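Local coordinates for lysyl oxidase (Pichia pastoris, PDB 1W7C) that oxidises primary amines, including the side chains of lysine, using a copper ion and a topaquinone cofactor made from one of its own tyrosines, at the interface of chains A and B. Numbering follows the deposited sequence. Chains: chain A/B, Lysyl oxidase.

The interface of chains A and B. Residues chain A 520-521; chain B 190, 227, 229, 232, 234, 349.
A:Trp521 sits in the loop between strands 504-518 and 526-536 of chain A, at the tip of an arm that reaches over to chain B. Its CG lies in the crowded position between the backbone N and the carbonyl carbon (chi1 44°), which brings one face of the indole against B:Pro349. B:Pro349 CB stands 3.7 Å from the centroid of the A:Trp521 six-membered ring and B:Pro349 CD 3.9 Å from that of its five-membered ring, both as CH-pi contacts. B:Asn232 comes in at the indole edge, its amide only 11° from coplanar with the ring; B:Asn232 OD1 lies 3.7 Å from A:Trp521 CD1. The same side chain packs against A:Pro520, B:Asn232 CB to A:Pro520 CG at 3.7 Å. At the root of the side chain, B:Val234 CG2 touches A:Trp521 CA at 3.6 Å, while B:Ile229 CG2 packs on A:Trp521 CB. Polar links run through water: the A:Trp521 carbonyl O holds two waters, each at 2.8 Å. One passes to B:Tyr190 OH and B:Glu227 OE2, the other to B:Glu227 OE1, so both carboxylate oxygens serve the one carbonyl. An alanine in place of A:Trp521 would remove the flat surface B:Pro349 lies on and the edge B:Asn232 OD1 meets, and would probably loosen this end of the arm. Repeated by the two-fold, this mainly apolar, water-edged clasp, centred about 25 Å from active-site B:Asp358, fastens each subunit's arm to its neighbour and is likely to contribute to holding the homodimer together.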
loop_
_atom_site.group_PDB
_atom_site.type_symbol
_atom_site.label_atom_id
_atom_site.label_comp_id
_atom_site.label_asym_id
_atom_site.label_seq_id
_atom_site.Cartn_x
_atom_site.Cartn_y
_atom_site.Cartn_z
ATOM N N PRO A 520 26.302 -8.371 -29.618
ATOM C CA PRO A 520 27.232 -9.107 -30.486
ATOM C C PRO A 520 26.542 -10.095 -31.422
ATOM O O PRO A 520 27.078 -10.387 -32.503
ATOM C CB PRO A 520 28.146 -9.834 -29.487
ATOM C CG PRO A 520 27.402 -9.859 -28.203
ATOM C CD PRO A 520 26.572 -8.618 -28.185
ATOM N N TRP A 521 25.353 -10.553 -31.039
ATOM C CA TRP A 521 24.608 -11.507 -31.848
ATOM C C TRP A 521 23.707 -10.854 -32.898
ATOM O O TRP A 521 23.066 -11.554 -33.688
ATOM C CB TRP A 521 23.820 -12.477 -30.964
ATOM C CG TRP A 521 23.071 -11.853 -29.797
ATOM C CD1 TRP A 521 23.423 -11.887 -28.479
ATOM C CD2 TRP A 521 21.837 -11.132 -29.864
ATOM N NE1 TRP A 521 22.471 -11.246 -27.721
ATOM C CE2 TRP A 521 21.491 -10.769 -28.546
ATOM C CE3 TRP A 521 20.972 -10.779 -30.905
ATOM C CZ2 TRP A 521 20.350 -10.033 -28.252
ATOM C CZ3 TRP A 521 19.832 -10.069 -30.612
ATOM C CH2 TRP A 521 19.543 -9.683 -29.304
ATOM N N TYR B 190 13.214 -16.037 -32.367
ATOM C CA TYR B 190 14.323 -16.574 -31.614
ATOM C C TYR B 190 13.795 -17.661 -30.675
ATOM O O TYR B 190 12.597 -17.813 -30.479
ATOM C CB TYR B 190 15.012 -15.466 -30.818
ATOM C CG TYR B 190 15.813 -14.507 -31.687
ATOM C CD1 TYR B 190 15.210 -13.411 -32.280
ATOM C CD2 TYR B 190 17.171 -14.689 -31.916
ATOM C CE1 TYR B 190 15.933 -12.533 -33.061
ATOM C CE2 TYR B 190 17.917 -13.791 -32.690
ATOM C CZ TYR B 190 17.289 -12.715 -33.253
ATOM O OH TYR B 190 18.041 -11.841 -34.007
ATOM N N GLU B 227 20.279 -19.082 -37.485
ATOM C CA GLU B 227 21.405 -18.954 -36.580
ATOM C C GLU B 227 21.291 -19.862 -35.386
ATOM O O GLU B 227 20.183 -20.127 -34.902
ATOM C CB GLU B 227 21.517 -17.511 -36.053
ATOM C CG GLU B 227 21.697 -16.464 -37.119
ATOM C CD GLU B 227 21.633 -15.043 -36.586
ATOM O OE1 GLU B 227 21.999 -14.106 -37.343
ATOM O OE2 GLU B 227 21.224 -14.859 -35.412
ATOM N N ILE B 229 23.177 -19.495 -31.600
ATOM C CA ILE B 229 23.890 -18.472 -30.852
ATOM C C ILE B 229 24.265 -19.060 -29.505
ATOM O O ILE B 229 23.406 -19.561 -28.787
ATOM C CB ILE B 229 23.018 -17.217 -30.686
ATOM C CG1 ILE B 229 22.659 -16.615 -32.047
ATOM C CG2 ILE B 229 23.696 -16.204 -29.762
ATOM C CD1 ILE B 229 21.472 -15.699 -32.015
ATOM N N ASN B 232 27.548 -15.710 -26.978
ATOM C CA ASN B 232 27.520 -14.472 -27.763
ATOM C C ASN B 232 28.164 -14.546 -29.153
ATOM O O ASN B 232 28.471 -13.521 -29.736
ATOM C CB ASN B 232 28.123 -13.313 -26.950
ATOM C CG ASN B 232 27.242 -12.904 -25.801
ATOM O OD1 ASN B 232 26.087 -12.498 -26.028
ATOM N ND2 ASN B 232 27.744 -13.029 -24.563
ATOM N N VAL B 234 27.699 -16.153 -33.129
ATOM C CA VAL B 234 26.685 -16.520 -34.107
ATOM C C VAL B 234 27.246 -17.527 -35.097
ATOM O O VAL B 234 28.303 -17.286 -35.693
ATOM C CB VAL B 234 26.185 -15.282 -34.883
ATOM C CG1 VAL B 234 25.094 -15.661 -35.870
ATOM C CG2 VAL B 234 25.683 -14.198 -33.906
ATOM N N PRO B 349 19.408 -13.318 -26.613
ATOM C CA PRO B 349 18.377 -13.116 -27.633
ATOM C C PRO B 349 17.043 -13.815 -27.345
ATOM O O PRO B 349 16.124 -13.732 -28.178
ATOM C CB PRO B 349 19.011 -13.690 -28.884
ATOM C CG PRO B 349 19.907 -14.765 -28.368
ATOM C CD PRO B 349 20.459 -14.243 -27.076
HETATM O O HOH W 1 20.557 -12.483 -34.534
HETATM O O HOH W 2 23.487 -12.105 -36.425
#